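Local coordinates for D-alanyl-D-alanine carboxypeptidase (Penicillin binding protein) family protein (Francisella tularensis subsp. tularensis, PDB 6OSU), which probably removes the terminal D-alanine from peptidoglycan precursor peptides as a serine-type D-Ala-D-Ala carboxypeptidase of the S11 family, at residues Val203-Arg217 / Lys247-Leu260. Sequence-based numbering, arbitrary orientation.
Sequences VWNATKQDSVSIADR and KCNKLFPKGDNFVL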
loop_
_atom_site.group_PDB
_atom_site.type_symbol
_atom_site.label_atom_id
_atom_site.label_comp_id
_atom_site.label_asym_id
_atom_site.label_seq_id
_atom_site.Cartn_x
_atom_site.Cartn_y
_atom_site.Cartn_z
ATOM N N VAL A 203 -18.660 13.354 -8.706
ATOM C CA VAL A 203 -19.765 14.137 -9.250
ATOM C C VAL A 203 -19.157 15.402 -9.837
ATOM O O VAL A 203 -18.709 16.284 -9.097
ATOM C CB VAL A 203 -20.811 14.462 -8.176
ATOM C CG1 VAL A 203 -21.998 15.190 -8.795
ATOM C CG2 VAL A 203 -21.256 13.192 -7.466
ATOM N N TRP A 204 -19.144 15.502 -11.166
ATOM C CA TRP A 204 -18.345 16.492 -11.878
ATOM C C TRP A 204 -19.249 17.396 -12.705
ATOM O O TRP A 204 -19.962 16.921 -13.595
ATOM C CB TRP A 204 -17.310 15.794 -12.762
ATOM C CG TRP A 204 -16.539 16.684 -13.683
ATOM C CD1 TRP A 204 -16.654 16.749 -15.040
ATOM C CD2 TRP A 204 -15.512 17.619 -13.322
ATOM N NE1 TRP A 204 -15.769 17.671 -15.548
ATOM C CE2 TRP A 204 -15.057 18.220 -14.514
ATOM C CE3 TRP A 204 -14.936 18.011 -12.108
ATOM C CZ2 TRP A 204 -14.057 19.190 -14.529
ATOM C CZ3 TRP A 204 -13.943 18.974 -12.125
ATOM C CH2 TRP A 204 -13.513 19.553 -13.327
ATOM N N ASN A 205 -19.218 18.695 -12.408
ATOM C CA ASN A 205 -19.940 19.699 -13.191
ATOM C C ASN A 205 -19.041 20.109 -14.350
ATOM O O ASN A 205 -18.122 20.914 -14.183
ATOM C CB ASN A 205 -20.316 20.899 -12.328
ATOM C CG ASN A 205 -21.263 21.862 -13.035
ATOM O OD1 ASN A 205 -21.306 21.923 -14.264
ATOM N ND2 ASN A 205 -22.027 22.622 -12.252
ATOM N N ALA A 206 -19.305 19.554 -15.536
ATOM C CA ALA A 206 -18.471 19.868 -16.689
ATOM C C ALA A 206 -18.687 21.298 -17.174
ATOM O O ALA A 206 -17.795 21.874 -17.808
ATOM C CB ALA A 206 -18.742 18.876 -17.818
ATOM N N THR A 207 -19.852 21.885 -16.893
ATOM C CA THR A 207 -20.108 23.256 -17.324
ATOM C C THR A 207 -19.233 24.242 -16.560
ATOM O O THR A 207 -18.500 25.035 -17.163
ATOM C CB THR A 207 -21.589 23.599 -17.146
ATOM O OG1 THR A 207 -22.377 22.836 -18.071
ATOM C CG2 THR A 207 -21.827 25.084 -17.386
ATOM N N LYS A 208 -19.293 24.205 -15.230
ATOM C CA LYS A 208 -18.467 25.069 -14.396
ATOM C C LYS A 208 -17.040 24.566 -14.241
ATOM O O LYS A 208 -16.189 25.319 -13.756
ATOM C CB LYS A 208 -19.099 25.220 -13.010
ATOM C CG LYS A 208 -20.164 26.299 -12.910
ATOM C CD LYS A 208 -21.248 25.892 -11.924
ATOM C CE LYS A 208 -21.978 27.097 -11.352
ATOM N NZ LYS A 208 -21.389 27.524 -10.051
ATOM N N GLN A 209 -16.762 23.325 -14.641
ATOM C CA GLN A 209 -15.466 22.682 -14.428
ATOM C C GLN A 209 -15.113 22.680 -12.940
ATOM O O GLN A 209 -14.105 23.236 -12.498
ATOM C CB GLN A 209 -14.376 23.351 -15.270
ATOM C CG GLN A 209 -14.523 23.129 -16.767
ATOM C CD GLN A 209 -14.061 21.753 -17.198
ATOM O OE1 GLN A 209 -12.864 21.500 -17.305
ATOM N NE2 GLN A 209 -15.008 20.854 -17.444
ATOM N N ASP A 210 -15.993 22.048 -12.167
ATOM C CA ASP A 210 -15.779 21.842 -10.742
ATOM C C ASP A 210 -16.624 20.655 -10.300
ATOM O O ASP A 210 -17.536 20.224 -11.008
ATOM C CB ASP A 210 -16.130 23.090 -9.926
ATOM C CG ASP A 210 -15.530 23.061 -8.533
ATOM O OD1 ASP A 210 -14.549 23.794 -8.290
ATOM O OD2 ASP A 210 -16.023 22.289 -7.685
ATOM N N SER A 211 -16.311 20.135 -9.121
ATOM C CA SER A 211 -16.990 18.962 -8.592
ATOM C C SER A 211 -17.996 19.352 -7.513
ATOM O O SER A 211 -18.064 20.498 -7.062
ATOM C CB SER A 211 -15.973 17.962 -8.036
ATOM O OG SER A 211 -15.197 18.549 -7.008
ATOM N N VAL A 212 -18.799 18.371 -7.109
ATOM C CA VAL A 212 -19.753 18.525 -6.019
ATOM C C VAL A 212 -19.609 17.326 -5.095
ATOM O O VAL A 212 -19.484 16.188 -5.560
ATOM C CB VAL A 212 -21.207 18.647 -6.526
ATOM C CG1 VAL A 212 -22.174 18.770 -5.353
ATOM C CG2 VAL A 212 -21.352 19.834 -7.456
ATOM N N SER A 213 -19.602 17.587 -3.790
ATOM C CA SER A 213 -19.546 16.519 -2.801
ATOM C C SER A 213 -20.646 15.496 -3.049
ATOM O O SER A 213 -21.789 15.849 -3.350
ATOM C CB SER A 213 -19.681 17.106 -1.393
ATOM O OG SER A 213 -20.382 16.224 -0.532
ATOM N N ILE A 214 -20.285 14.216 -2.934
ATOM C CA ILE A 214 -21.279 13.153 -3.063
ATOM C C ILE A 214 -22.339 13.288 -1.978
ATOM O O ILE A 214 -23.525 13.015 -2.206
ATOM C CB ILE A 214 -20.591 11.774 -3.029
ATOM C CG1 ILE A 214 -19.818 11.536 -4.329
ATOM C CG2 ILE A 214 -21.601 10.661 -2.795
ATOM C CD1 ILE A 214 -19.247 10.140 -4.454
ATOM N N ALA A 215 -21.933 13.732 -0.785
ATOM C CA ALA A 215 -22.897 13.981 0.280
ATOM C C ALA A 215 -23.869 15.089 -0.105
ATOM O O ALA A 215 -25.062 15.015 0.210
ATOM C CB ALA A 215 -22.171 14.330 1.579
ATOM N N ASP A 216 -23.379 16.127 -0.793
ATOM C CA ASP A 216 -24.275 17.175 -1.271
ATOM C C ASP A 216 -25.244 16.649 -2.320
ATOM O O ASP A 216 -26.358 17.168 -2.445
ATOM C CB ASP A 216 -23.485 18.354 -1.841
ATOM C CG ASP A 216 -22.960 19.282 -0.763
ATOM O OD1 ASP A 216 -21.748 19.586 -0.776
ATOM O OD2 ASP A 216 -23.757 19.696 0.106
ATOM N N ARG A 217 -24.845 15.625 -3.077
ATOM C CA ARG A 217 -25.760 15.048 -4.056
ATOM C C ARG A 217 -26.868 14.258 -3.373
ATOM O O ARG A 217 -28.037 14.361 -3.758
ATOM C CB ARG A 217 -25.006 14.154 -5.036
ATOM C CG ARG A 217 -25.867 13.692 -6.196
ATOM C CD ARG A 217 -25.407 12.367 -6.772
ATOM N NE ARG A 217 -26.267 11.946 -7.875
ATOM C CZ ARG A 217 -26.146 10.794 -8.526
ATOM N NH1 ARG A 217 -26.977 10.501 -9.518
ATOM N NH2 ARG A 217 -25.197 9.933 -8.186
ATOM N N LYS A 247 -29.181 26.110 -1.980
ATOM C CA LYS A 247 -27.864 25.500 -2.129
ATOM C C LYS A 247 -27.910 24.338 -3.113
ATOM O O LYS A 247 -26.914 24.060 -3.790
ATOM C CB LYS A 247 -27.321 25.056 -0.768
ATOM C CG LYS A 247 -27.465 23.580 -0.449
ATOM C CD LYS A 247 -26.463 23.175 0.619
ATOM C CE LYS A 247 -26.832 21.857 1.269
ATOM N NZ LYS A 247 -25.920 21.532 2.402
ATOM N N CYS A 248 -29.058 23.664 -3.222
ATOM C CA CYS A 248 -29.251 22.719 -4.316
ATOM C C CYS A 248 -29.270 23.433 -5.660
ATOM O O CYS A 248 -28.818 22.874 -6.665
ATOM C CB CYS A 248 -30.545 21.932 -4.122
ATOM S SG CYS A 248 -30.587 20.864 -2.660
ATOM N N ASN A 249 -29.774 24.668 -5.696
ATOM C CA ASN A 249 -29.856 25.397 -6.956
ATOM C C ASN A 249 -28.499 25.936 -7.387
ATOM O O ASN A 249 -28.242 26.067 -8.589
ATOM C CB ASN A 249 -30.868 26.535 -6.837
ATOM C CG ASN A 249 -32.302 26.051 -6.918
ATOM O OD1 ASN A 249 -33.068 26.175 -5.962
ATOM N ND2 ASN A 249 -32.678 25.501 -8.068
ATOM N N LYS A 250 -27.624 26.257 -6.429
ATOM C CA LYS A 250 -26.295 26.761 -6.766
ATOM C C LYS A 250 -25.337 25.635 -7.138
ATOM O O LYS A 250 -24.544 25.778 -8.075
ATOM C CB LYS A 250 -25.726 27.569 -5.597
ATOM C CG LYS A 250 -24.361 28.181 -5.875
ATOM C CD LYS A 250 -23.696 28.673 -4.595
ATOM C CE LYS A 250 -24.451 29.838 -3.976
ATOM N NZ LYS A 250 -24.177 31.120 -4.682
ATOM N N LEU A 251 -25.390 24.516 -6.413
ATOM C CA LEU A 251 -24.498 23.396 -6.695
ATOM C C LEU A 251 -24.935 22.615 -7.926
ATOM O O LEU A 251 -24.087 22.078 -8.649
ATOM C CB LEU A 251 -24.427 22.463 -5.486
ATOM C CG LEU A 251 -23.875 23.068 -4.195
ATOM C CD1 LEU A 251 -24.026 22.091 -3.037
ATOM C CD2 LEU A 251 -22.421 23.475 -4.375
ATOM N N PHE A 252 -26.240 22.537 -8.176
ATOM C CA PHE A 252 -26.789 21.857 -9.348
ATOM C C PHE A 252 -27.712 22.828 -10.065
ATOM O O PHE A 252 -28.939 22.769 -9.901
ATOM C CB PHE A 252 -27.538 20.582 -8.956
ATOM C CG PHE A 252 -26.697 19.584 -8.217
ATOM C CD1 PHE A 252 -25.896 18.686 -8.904
ATOM C CD2 PHE A 252 -26.717 19.535 -6.832
ATOM C CE1 PHE A 252 -25.125 17.758 -8.224
ATOM C CE2 PHE A 252 -25.950 18.611 -6.148
ATOM C CZ PHE A 252 -25.153 17.721 -6.846
ATOM N N PRO A 253 -27.157 23.747 -10.865
ATOM C CA PRO A 253 -28.007 24.696 -11.603
ATOM C C PRO A 253 -28.921 23.992 -12.593
ATOM O O PRO A 253 -28.959 22.761 -12.630
ATOM C CB PRO A 253 -26.991 25.600 -12.315
ATOM C CG PRO A 253 -25.718 25.437 -11.537
ATOM C CD PRO A 253 -25.724 24.017 -11.066
ATOM N N LYS A 254 -29.665 24.743 -13.396
ATOM C CA LYS A 254 -30.570 24.160 -14.378
ATOM C C LYS A 254 -29.925 24.225 -15.757
ATOM O O LYS A 254 -29.680 25.316 -16.283
ATOM C CB LYS A 254 -31.922 24.875 -14.366
ATOM C CG LYS A 254 -32.719 24.633 -13.088
ATOM C CD LYS A 254 -34.164 25.110 -13.196
ATOM C CE LYS A 254 -34.315 26.560 -12.762
ATOM N NZ LYS A 254 -35.659 26.810 -12.171
ATOM N N GLY A 255 -29.648 23.058 -16.338
ATOM C CA GLY A 255 -29.037 22.967 -17.645
ATOM C C GLY A 255 -27.548 22.690 -17.637
ATOM O O GLY A 255 -26.976 22.453 -18.709
ATOM N N ASP A 256 -26.908 22.714 -16.471
ATOM C CA ASP A 256 -25.483 22.422 -16.383
ATOM C C ASP A 256 -25.212 20.953 -16.684
ATOM O O ASP A 256 -25.948 20.065 -16.251
ATOM C CB ASP A 256 -24.961 22.784 -14.993
ATOM C CG ASP A 256 -24.685 24.268 -14.844
ATOM O OD1 ASP A 256 -23.544 24.627 -14.481
ATOM O OD2 ASP A 256 -25.599 25.075 -15.119
ATOM N N ASN A 257 -24.146 20.694 -17.433
ATOM C CA ASN A 257 -23.798 19.333 -17.812
ATOM C C ASN A 257 -22.980 18.678 -16.708
ATOM O O ASN A 257 -21.975 19.235 -16.257
ATOM C CB ASN A 257 -23.022 19.308 -19.126
ATOM C CG ASN A 257 -22.657 17.903 -19.550
ATOM O OD1 ASN A 257 -23.500 17.155 -20.044
ATOM N ND2 ASN A 257 -21.396 17.534 -19.362
ATOM N N PHE A 258 -23.405 17.491 -16.291
ATOM C CA PHE A 258 -22.747 16.749 -15.227
ATOM C C PHE A 258 -22.339 15.370 -15.723
ATOM O O PHE A 258 -23.102 14.702 -16.430
ATOM C CB PHE A 258 -23.659 16.605 -14.009
ATOM C CG PHE A 258 -23.526 17.717 -13.010
ATOM C CD1 PHE A 258 -24.171 18.925 -13.205
ATOM C CD2 PHE A 258 -22.767 17.544 -11.865
ATOM C CE1 PHE A 258 -24.055 19.946 -12.282
ATOM C CE2 PHE A 258 -22.647 18.561 -10.937
ATOM C CZ PHE A 258 -23.296 19.762 -11.145
ATOM N N VAL A 259 -21.132 14.956 -15.353
ATOM C CA VAL A 259 -20.643 13.601 -15.581
ATOM C C VAL A 259 -20.514 12.922 -14.226
ATOM O O VAL A 259 -19.956 13.501 -13.284
ATOM C CB VAL A 259 -19.300 13.596 -16.331
ATOM C CG1 VAL A 259 -18.835 12.171 -16.560
ATOM C CG2 VAL A 259 -19.425 14.338 -17.653
ATOM N N LEU A 260 -21.039 11.705 -14.122
ATOM C CA LEU A 260 -21.062 10.954 -12.872
ATOM C C LEU A 260 -20.367 9.621 -13.095
ATOM O O LEU A 260 -20.783 8.839 -13.956
ATOM C CB LEU A 260 -22.500 10.742 -12.395
ATOM C CG LEU A 260 -23.331 12.019 -12.259
ATOM C CD1 LEU A 260 -24.731 11.815 -12.812
ATOM C CD2 LEU A 260 -23.386 12.466 -10.808
#
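The CB of N205 lies over one face of the F258 ring, and its CA makes a CH-pi contact close to the ring normal, 3.8 Å from the centroid. With CG anti to the backbone N (chi1 -171°), the amide slants out past the CE1-CZ rim, the two planes 36° apart, and ND2 gives a weak bond to D256 OD1. V212 CG2 meets the edge of F258, while CG1 packs 3.5 Å from F252 CZ. V203 CG1 touches F252, F258 and, at 3.7 Å, L260 CD2. That same leucine methyl sits over the centre of the R217 guanidinium. W204 and V259 make the hydrogen-bonded pair of antiparallel strands 201-205 and 258-262. Beyond this pairing, N257 N-H points almost straight (171°) at T207 OG1, 2.9 Å away, and N257 O accepts from A206 N. Strand 210-212 completes the three-stranded sheet, pairing with 201-205 in a hairpin whose G1 bulge sets Q209 and D210 against N205. In the first turn of helix 214-220, D216 OD2 forms a long salt bridge with K247 NZ, whose stronger partner is Q219 OE1. F252, just after helix 242-251, turns its ring to D216 and R217; the C220-C248 disulfide ties the two helices, and F224 of strand 223-224 touches F252, F258 and L260.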